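Long-range contact in serine protease inhibitor (Thermoanaerobacter tengcongensis, PDB 2PEF), which is a serpin, probably an inhibitor of serine proteases, captured here in the latent state: residues E19-I33 against Y268-L281. Residues are numbered along the deposited sequence; the frame is centred on the assembly and turned at random. Where two conformers were deposited one is given.
Sequences ELFKNSIDDKENSLI and YEYTIKMNETLESL
The phenol oxygen of Tyr270 has two hydrogen-bond partners: its OH donates to Ser24 O at 2.7 Å, and it accepts from a water that also donates to Asp26 OD2. With CG trans to the backbone nitrogen (chi1 -168°), the ring reaches from strand 255-273 to the loop that follows helix 7-22. Ser31 CA sits squarely over one ring face, 3.7 Å from the centroid of Tyr270, a CH-pi contact; serine suits the place because its OG accepts a nearly straight bond from Asp26 N (177°). Asp26 in turn folds the loop as an Asx turn, its OD1 taking the amides of Lys28 and Glu29.

Tyr268 repeats the theme two residues back along the strand. Its OH donates to Ser31 O at 2.7 Å from above the carbonyl plane, while Asn30 CB lies 3.5 Å from the centroid of the Tyr268 ring. The amide of Asn30 stands steeply to that ring, its OD1 held by the backbone nitrogens of Leu370 and Ser371. A phenylalanine in place of Tyr268 would probably keep the ring face for Asn30 but leave Ser31 O without this donor.

Farther along, Met274 extends its flexible chain so that CE meets Leu20 CD1 at 3.8 Å, and a water joins Ser24 OG to Thr277 OG1. Tyrosine thus serves twice, giving the chain after helix 7-22 both a flat apolar surface and a donor for a backbone carbonyl, and so ties it to the strand without direct backbone pairing.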
ATOM      1  N   GLU A  19      -3.975  -4.904   9.976  1.00 13.05           N
ATOM      2  CA  GLU A  19      -2.894  -4.950  10.963  1.00 13.31           C
ATOM      3  C   GLU A  19      -1.713  -4.089  10.513  1.00 13.31           C
ATOM      4  O   GLU A  19      -1.115  -3.369  11.316  1.00 13.02           O
ATOM      5  CB  GLU A  19      -2.449  -6.383  11.258  1.00 14.62           C
ATOM      6  CG  GLU A  19      -3.478  -7.213  12.023  1.00 18.22           C
ATOM      7  CD  GLU A  19      -3.963  -6.544  13.304  1.00 20.88           C
ATOM      8  OE1 GLU A  19      -3.114  -6.170  14.138  1.00 21.37           O
ATOM      9  OE2 GLU A  19      -5.196  -6.391  13.471  1.00 25.87           O
ATOM     10  N   LEU A  20      -1.394  -4.148   9.221  1.00 13.67           N
ATOM     11  CA  LEU A  20      -0.367  -3.284   8.650  1.00 13.02           C
ATOM     12  C   LEU A  20      -0.738  -1.810   8.831  1.00 13.53           C
ATOM     13  O   LEU A  20       0.057  -1.030   9.355  1.00 13.80           O
ATOM     14  CB  LEU A  20      -0.149  -3.608   7.166  1.00 13.98           C
ATOM     15  CG  LEU A  20       1.088  -3.032   6.477  1.00 11.34           C
ATOM     16  CD1 LEU A  20       2.377  -3.556   7.111  1.00 15.49           C
ATOM     17  CD2 LEU A  20       1.052  -3.354   4.986  1.00 13.02           C
ATOM     18  N   PHE A  21      -1.955  -1.449   8.417  1.00 12.13           N
ATOM     19  CA  PHE A  21      -2.460  -0.079   8.553  1.00 12.70           C
ATOM     20  C   PHE A  21      -2.424   0.433   9.991  1.00 12.82           C
ATOM     21  O   PHE A  21      -1.844   1.485  10.262  1.00 12.92           O
ATOM     22  CB  PHE A  21      -3.873   0.031   7.970  1.00 12.15           C
ATOM     23  CG  PHE A  21      -4.522   1.376   8.176  1.00 11.64           C
ATOM     24  CD1 PHE A  21      -3.977   2.525   7.610  1.00  9.93           C
ATOM     25  CD2 PHE A  21      -5.696   1.488   8.916  1.00 10.32           C
ATOM     26  CE1 PHE A  21      -4.592   3.767   7.788  1.00  9.04           C
ATOM     27  CE2 PHE A  21      -6.312   2.721   9.099  1.00 13.07           C
ATOM     28  CZ  PHE A  21      -5.759   3.862   8.537  1.00 11.13           C
ATOM     29  N   LYS A  22      -3.015  -0.323  10.917  1.00 13.64           N
ATOM     30  CA  LYS A  22      -3.186   0.158  12.292  1.00 15.03           C
ATOM     31  C   LYS A  22      -1.869   0.308  13.063  1.00 15.72           C
ATOM     32  O   LYS A  22      -1.839   0.914  14.142  1.00 16.04           O
ATOM     33  CB  LYS A  22      -4.188  -0.716  13.058  1.00 16.43           C
ATOM     34  CG  LYS A  22      -3.652  -2.070  13.505  1.00 18.41           C
ATOM     35  CD  LYS A  22      -4.788  -3.016  13.879  1.00 20.46           C
ATOM     36  CE  LYS A  22      -5.491  -2.591  15.155  1.00 19.16           C
ATOM     37  NZ  LYS A  22      -6.566  -3.555  15.536  1.00 21.42           N
ATOM     38  N   ASN A  23      -0.793  -0.246  12.509  1.00 15.40           N
ATOM     39  CA  ASN A  23       0.535  -0.100  13.092  1.00 16.38           C
ATOM     40  C   ASN A  23       1.440   0.881  12.330  1.00 16.55           C
ATOM     41  O   ASN A  23       2.615   1.048  12.672  1.00 16.79           O
ATOM     42  CB  ASN A  23       1.200  -1.474  13.245  1.00 17.28           C
ATOM     43  CG  ASN A  23       0.523  -2.333  14.301  1.00 20.29           C
ATOM     44  OD1 ASN A  23      -0.069  -3.369  13.990  1.00 24.02           O
ATOM     45  ND2 ASN A  23       0.601  -1.902  15.560  1.00 20.56           N
ATOM     46  N   SER A  24       0.872   1.544  11.323  1.00 16.51           N
ATOM     47  CA  SER A  24       1.616   2.459  10.449  1.00 17.26           C
ATOM     48  C   SER A  24       1.106   3.903  10.531  1.00 18.39           C
ATOM     49  O   SER A  24       1.420   4.736   9.673  1.00 18.90           O
ATOM     50  CB  SER A  24       1.543   1.968   9.000  1.00 17.60           C
ATOM     51  OG  SER A  24       2.056   0.655   8.875  1.00 17.09           O
ATOM     52  N   ILE A  25       0.336   4.192  11.576  1.00 18.38           N
ATOM     53  CA  ILE A  25      -0.340   5.479  11.735  1.00 19.18           C
ATOM     54  C   ILE A  25       0.533   6.520  12.434  1.00 19.86           C
ATOM     55  O   ILE A  25       1.013   6.303  13.555  1.00 20.86           O
ATOM     56  CB  ILE A  25      -1.682   5.312  12.511  1.00 19.03           C
ATOM     57  CG1 ILE A  25      -2.622   4.353  11.774  1.00 18.77           C
ATOM     58  CG2 ILE A  25      -2.365   6.661  12.763  1.00 20.80           C
ATOM     59  CD1 ILE A  25      -2.852   4.698  10.322  1.00 20.21           C
ATOM     60  N   ASP A  26       0.721   7.656  11.770  1.00 20.01           N
ATOM     61  CA  ASP A  26       1.423   8.785  12.374  1.00 20.24           C
ATOM     62  C   ASP A  26       0.494   9.568  13.294  1.00 19.87           C
ATOM     63  O   ASP A  26      -0.728   9.583  13.110  1.00 19.46           O
ATOM     64  CB  ASP A  26       2.017   9.702  11.302  1.00 20.44           C
ATOM     65  CG  ASP A  26       3.104  10.617  11.850  1.00 22.77           C
ATOM     66  OD1 ASP A  26       2.777  11.589  12.570  1.00 21.88           O
ATOM     67  OD2 ASP A  26       4.290  10.370  11.551  1.00 25.67           O
ATOM     68  N   ASP A  27       1.091  10.229  14.278  1.00 20.50           N
ATOM     69  CA  ASP A  27       0.356  10.972  15.287  1.00 20.36           C
ATOM     70  C   ASP A  27      -0.158  12.321  14.784  1.00 20.29           C
ATOM     71  O   ASP A  27      -1.222  12.789  15.209  1.00 20.43           O
ATOM     72  CB  ASP A  27       1.252  11.188  16.507  1.00 20.92           C
ATOM     73  CG  ASP A  27       0.525  10.960  17.807  1.00 21.86           C
ATOM     74  OD1 ASP A  27      -0.392  10.111  17.837  1.00 23.54           O
ATOM     75  OD2 ASP A  27       0.875  11.621  18.804  1.00 21.00           O
ATOM     76  N   LYS A  28       0.600  12.944  13.886  1.00 19.64           N
ATOM     77  CA  LYS A  28       0.281  14.288  13.407  1.00 19.50           C
ATOM     78  C   LYS A  28       0.240  14.376  11.887  1.00 18.92           C
ATOM     79  O   LYS A  28      -0.527  15.163  11.330  1.00 20.39           O
ATOM     80  CB  LYS A  28       1.280  15.306  13.961  1.00 20.31           C
ATOM     81  N   GLU A  29       1.070  13.574  11.226  1.00 17.75           N
ATOM     82  CA  GLU A  29       1.143  13.558   9.768  1.00 17.00           C
ATOM     83  C   GLU A  29       0.082  12.640   9.186  1.00 15.59           C
ATOM     84  O   GLU A  29      -0.250  11.616   9.781  1.00 16.35           O
ATOM     85  CB  GLU A  29       2.526  13.087   9.300  1.00 17.93           C
ATOM     86  CG  GLU A  29       3.702  13.918   9.814  1.00 22.41           C
ATOM     87  CD  GLU A  29       3.589  15.392   9.466  1.00 26.44           C
ATOM     88  OE1 GLU A  29       3.211  15.715   8.316  1.00 26.98           O
ATOM     89  OE2 GLU A  29       3.884  16.229  10.347  1.00 29.36           O
ATOM     90  N   ASN A  30      -0.444  13.009   8.020  1.00 13.31           N
ATOM     91  CA  ASN A  30      -1.316  12.116   7.263  1.00 12.71           C
ATOM     92  C   ASN A  30      -0.579  10.834   6.907  1.00 13.88           C
ATOM     93  O   ASN A  30       0.564  10.874   6.448  1.00 13.36           O
ATOM     94  CB  ASN A  30      -1.786  12.772   5.967  1.00 12.95           C
ATOM     95  CG  ASN A  30      -2.616  14.018   6.193  1.00 11.64           C
ATOM     96  OD1 ASN A  30      -2.912  14.404   7.326  1.00 11.15           O
ATOM     97  ND2 ASN A  30      -3.004  14.657   5.097  1.00 11.59           N
ATOM     98  N   SER A  31      -1.241   9.703   7.113  1.00 13.23           N
ATOM     99  CA  SER A  31      -0.665   8.412   6.774  1.00 12.73           C
ATOM    100  C   SER A  31      -1.289   7.852   5.501  1.00 12.24           C
ATOM    101  O   SER A  31      -2.437   8.167   5.165  1.00 12.24           O
ATOM    102  CB  SER A  31      -0.858   7.436   7.936  1.00 12.86           C
ATOM    103  OG  SER A  31      -0.304   7.970   9.125  1.00 16.78           O
ATOM    104  N   LEU A  32      -0.522   7.036   4.783  1.00 11.73           N
ATOM    105  CA  LEU A  32      -1.030   6.343   3.601  1.00 11.58           C
ATOM    106  C   LEU A  32      -0.186   5.120   3.332  1.00 11.77           C
ATOM    107  O   LEU A  32       1.030   5.222   3.189  1.00 12.22           O
ATOM    108  CB  LEU A  32      -1.001   7.244   2.370  1.00 12.52           C
ATOM    109  CG  LEU A  32      -1.461   6.618   1.046  1.00 11.08           C
ATOM    110  CD1 LEU A  32      -2.966   6.325   1.037  1.00 12.62           C
ATOM    111  CD2 LEU A  32      -1.093   7.515  -0.112  1.00 13.46           C
ATOM    112  N   ILE A  33      -0.830   3.962   3.269  1.00 12.93           N
ATOM    113  CA  ILE A  33      -0.121   2.750   2.883  1.00 13.68           C
ATOM    114  C   ILE A  33      -0.886   2.008   1.799  1.00 13.60           C
ATOM    115  O   ILE A  33      -2.105   2.158   1.670  1.00 13.09           O
ATOM    116  CB  ILE A  33       0.187   1.807   4.082  1.00 15.38           C
ATOM    117  CG1 ILE A  33      -1.088   1.185   4.654  1.00 17.94           C
ATOM    118  CG2 ILE A  33       1.013   2.535   5.162  1.00 16.42           C
ATOM    119  CD1 ILE A  33      -0.843  -0.140   5.352  1.00 22.54           C
ATOM    120  N   TYR A 268      -0.764  14.466  -0.602  1.00  8.97           N
ATOM    121  CA  TYR A 268       0.372  14.290   0.292  1.00  8.58           C
ATOM    122  C   TYR A 268       1.171  13.029  -0.023  1.00  9.32           C
ATOM    123  O   TYR A 268       0.729  12.158  -0.787  1.00  8.58           O
ATOM    124  CB  TYR A 268      -0.063  14.300   1.767  1.00  8.90           C
ATOM    125  CG  TYR A 268      -0.925  13.127   2.182  1.00  9.56           C
ATOM    126  CD1 TYR A 268      -0.353  11.945   2.654  1.00  7.95           C
ATOM    127  CD2 TYR A 268      -2.315  13.204   2.110  1.00 10.02           C
ATOM    128  CE1 TYR A 268      -1.149  10.865   3.037  1.00  7.79           C
ATOM    129  CE2 TYR A 268      -3.118  12.139   2.493  1.00 10.18           C
ATOM    130  CZ  TYR A 268      -2.532  10.975   2.953  1.00 10.08           C
ATOM    131  OH  TYR A 268      -3.333   9.925   3.325  1.00  9.31           O
ATOM    132  N   GLU A 269       2.355  12.968   0.576  1.00  8.98           N
ATOM    133  CA  GLU A 269       3.264  11.836   0.478  1.00 10.76           C
ATOM    134  C   GLU A 269       3.488  11.261   1.872  1.00 10.56           C
ATOM    135  O   GLU A 269       3.301  11.960   2.873  1.00 10.75           O
ATOM    136  CB  GLU A 269       4.599  12.284  -0.115  1.00 10.80           C
ATOM    137  CG  GLU A 269       4.497  12.900  -1.506  1.00 12.91           C
ATOM    138  CD  GLU A 269       5.800  13.531  -1.975  1.00 13.10           C
ATOM    139  OE1 GLU A 269       6.560  14.058  -1.129  1.00 14.35           O
ATOM    140  OE2 GLU A 269       6.064  13.506  -3.195  1.00 15.50           O
ATOM    141  N   TYR A 270       3.889   9.992   1.929  1.00 12.66           N
ATOM    142  CA  TYR A 270       4.168   9.315   3.197  1.00 13.26           C
ATOM    143  C   TYR A 270       5.277   8.293   3.026  1.00 15.08           C
ATOM    144  O   TYR A 270       5.330   7.572   2.028  1.00 14.86           O
ATOM    145  CB  TYR A 270       2.903   8.632   3.729  1.00 14.47           C
ATOM    146  CG  TYR A 270       2.966   8.146   5.167  1.00 15.51           C
ATOM    147  CD1 TYR A 270       3.175   9.036   6.223  1.00 15.43           C
ATOM    148  CD2 TYR A 270       2.769   6.799   5.474  1.00 15.34           C
ATOM    149  CE1 TYR A 270       3.206   8.594   7.541  1.00 16.60           C
ATOM    150  CE2 TYR A 270       2.798   6.346   6.793  1.00 18.23           C
ATOM    151  CZ  TYR A 270       3.019   7.249   7.818  1.00 16.97           C
ATOM    152  OH  TYR A 270       3.047   6.810   9.123  1.00 20.89           O
ATOM    153  N   THR A 271       6.164   8.248   4.015  1.00 15.23           N
ATOM    154  CA  THR A 271       7.248   7.281   4.031  0.50 15.50           C
ATOM    155  C   THR A 271       7.319   6.619   5.405  1.00 16.15           C
ATOM    156  O   THR A 271       7.321   7.294   6.427  1.00 16.47           O
ATOM    157  CB  THR A 271       8.590   7.945   3.647  0.50 15.81           C
ATOM    158  OG1 THR A 271       8.466   8.522   2.338  0.50 13.06           O
ATOM    159  CG2 THR A 271       9.724   6.928   3.634  0.50 12.42           C
ATOM    160  N   ILE A 272       7.363   5.288   5.415  1.00 17.62           N
ATOM    161  CA  ILE A 272       7.432   4.546   6.670  1.00 17.03           C
ATOM    162  C   ILE A 272       8.337   3.312   6.577  1.00 17.51           C
ATOM    163  O   ILE A 272       8.335   2.602   5.570  1.00 18.14           O
ATOM    164  CB  ILE A 272       6.011   4.180   7.203  1.00 18.38           C
ATOM    165  CG1 ILE A 272       6.081   3.654   8.640  1.00 21.66           C
ATOM    166  CG2 ILE A 272       5.274   3.206   6.261  1.00 16.48           C
ATOM    167  CD1 ILE A 272       4.798   3.844   9.428  1.00 28.01           C
ATOM    168  N   LYS A 273       9.117   3.089   7.631  1.00 17.56           N
ATOM    169  CA  LYS A 273       9.902   1.870   7.785  1.00 18.25           C
ATOM    170  C   LYS A 273       9.014   0.825   8.454  1.00 17.46           C
ATOM    171  O   LYS A 273       8.434   1.079   9.514  1.00 16.34           O
ATOM    172  CB  LYS A 273      11.149   2.157   8.621  1.00 17.59           C
ATOM    173  CG  LYS A 273      12.109   0.986   8.775  1.00 22.46           C
ATOM    174  CD  LYS A 273      13.369   1.428   9.496  1.00 21.37           C
ATOM    175  CE  LYS A 273      14.133   0.243  10.052  1.00 24.31           C
ATOM    176  NZ  LYS A 273      15.442   0.642  10.639  1.00 24.70           N
ATOM    177  N   MET A 274       8.893  -0.342   7.823  1.00 18.42           N
ATOM    178  CA  MET A 274       7.928  -1.354   8.261  1.00 18.43           C
ATOM    179  C   MET A 274       8.498  -2.472   9.144  1.00 19.36           C
ATOM    180  O   MET A 274       7.768  -3.381   9.535  1.00 19.54           O
ATOM    181  CB  MET A 274       7.195  -1.938   7.047  1.00 19.09           C
ATOM    182  CG  MET A 274       6.068  -1.047   6.556  1.00 17.15           C
ATOM    183  SD  MET A 274       5.295  -1.655   5.055  1.00 19.46           S
ATOM    184  CE  MET A 274       3.818  -0.648   5.048  1.00 21.40           C
ATOM    185  N   ASN A 275       9.786  -2.388   9.467  1.00 19.39           N
ATOM    186  CA  ASN A 275      10.459  -3.415  10.265  1.00 19.19           C
ATOM    187  C   ASN A 275       9.710  -3.821  11.536  1.00 20.22           C
ATOM    188  O   ASN A 275       9.385  -4.996  11.713  1.00 20.84           O
ATOM    189  CB  ASN A 275      11.883  -2.979  10.619  1.00 19.53           C
ATOM    190  CG  ASN A 275      12.812  -2.992   9.425  1.00 19.42           C
ATOM    191  OD1 ASN A 275      12.426  -2.623   8.311  1.00 21.64           O
ATOM    192  ND2 ASN A 275      14.050  -3.411   9.653  1.00 19.67           N
ATOM    193  N   GLU A 276       9.432  -2.841  12.396  1.00 20.75           N
ATOM    194  CA  GLU A 276       8.804  -3.076  13.702  1.00 22.19           C
ATOM    195  C   GLU A 276       7.394  -3.658  13.589  1.00 21.12           C
ATOM    196  O   GLU A 276       7.022  -4.561  14.345  1.00 20.74           O
ATOM    197  CB  GLU A 276       8.780  -1.787  14.529  1.00 22.38           C
ATOM    198  CG  GLU A 276      10.117  -1.424  15.171  1.00 24.09           C
ATOM    199  CD  GLU A 276      10.022  -0.228  16.113  1.00 24.99           C
ATOM    200  OE1 GLU A 276       8.933   0.381  16.218  1.00 26.16           O
ATOM    201  OE2 GLU A 276      11.042   0.101  16.758  1.00 27.84           O
ATOM    202  N   THR A 277       6.618  -3.137  12.640  1.00 20.92           N
ATOM    203  CA  THR A 277       5.285  -3.664  12.347  1.00 21.29           C
ATOM    204  C   THR A 277       5.360  -5.137  11.943  1.00 20.73           C
ATOM    205  O   THR A 277       4.600  -5.970  12.447  1.00 21.14           O
ATOM    206  CB  THR A 277       4.599  -2.847  11.228  1.00 21.13           C
ATOM    207  OG1 THR A 277       4.412  -1.498  11.671  1.00 23.61           O
ATOM    208  CG2 THR A 277       3.250  -3.447  10.856  1.00 22.83           C
ATOM    209  N   LEU A 278       6.291  -5.446  11.044  1.00 20.13           N
ATOM    210  CA  LEU A 278       6.476  -6.807  10.549  1.00 20.35           C
ATOM    211  C   LEU A 278       6.953  -7.759  11.646  1.00 19.68           C
ATOM    212  O   LEU A 278       6.528  -8.912  11.697  1.00 20.42           O
ATOM    213  CB  LEU A 278       7.426  -6.817   9.341  1.00 20.62           C
ATOM    214  CG  LEU A 278       6.842  -6.200   8.059  1.00 19.96           C
ATOM    215  CD1 LEU A 278       7.915  -5.957   7.000  1.00 20.50           C
ATOM    216  CD2 LEU A 278       5.703  -7.048   7.489  1.00 21.69           C
ATOM    217  N   GLU A 279       7.818  -7.267  12.531  1.00 20.04           N
ATOM    218  CA  GLU A 279       8.272  -8.042  13.685  1.00 20.42           C
ATOM    219  C   GLU A 279       7.129  -8.344  14.654  1.00 20.56           C
ATOM    220  O   GLU A 279       7.123  -9.392  15.304  1.00 21.28           O
ATOM    221  CB  GLU A 279       9.414  -7.322  14.409  1.00 19.93           C
ATOM    222  CG  GLU A 279      10.738  -7.348  13.650  1.00 20.38           C
ATOM    223  CD  GLU A 279      11.800  -6.459  14.272  1.00 22.60           C
ATOM    224  OE1 GLU A 279      11.463  -5.354  14.750  1.00 26.47           O
ATOM    225  OE2 GLU A 279      12.982  -6.863  14.269  1.00 24.97           O
ATOM    226  N   SER A 280       6.167  -7.428  14.738  1.00 20.45           N
ATOM    227  CA  SER A 280       4.998  -7.605  15.600  1.00 21.63           C
ATOM    228  C   SER A 280       4.027  -8.629  15.018  1.00 21.76           C
ATOM    229  O   SER A 280       3.246  -9.243  15.750  1.00 22.18           O
ATOM    230  CB  SER A 280       4.289  -6.268  15.851  1.00 22.17           C
ATOM    231  OG  SER A 280       3.464  -5.892  14.761  1.00 24.26           O
ATOM    232  N   LEU A 281       4.092  -8.810  13.701  1.00 21.45           N
ATOM    233  CA  LEU A 281       3.296  -9.817  13.008  1.00 21.57           C
ATOM    234  C   LEU A 281       3.962 -11.198  13.041  1.00 20.97           C
ATOM    235  O   LEU A 281       3.411 -12.173  12.525  1.00 20.30           O
ATOM    236  CB  LEU A 281       3.017  -9.382  11.564  1.00 22.03           C
ATOM    237  CG  LEU A 281       2.144  -8.145  11.322  1.00 22.12           C
ATOM    238  CD1 LEU A 281       2.111  -7.812   9.837  1.00 24.96           C
ATOM    239  CD2 LEU A 281       0.733  -8.345  11.858  1.00 27.20           C
TER
HETATM  240  O   HOH W   1       4.706  -0.629  14.179  1.00 31.51           O
HETATM  241  O   HOH W   2       4.696   0.239   9.652  1.00 25.00           O
HETATM  242  O   HOH W   3       5.156   7.555  10.626  1.00 31.37           O
HETATM  243  O   HOH W   4       2.488  12.491   5.406  1.00 14.03           O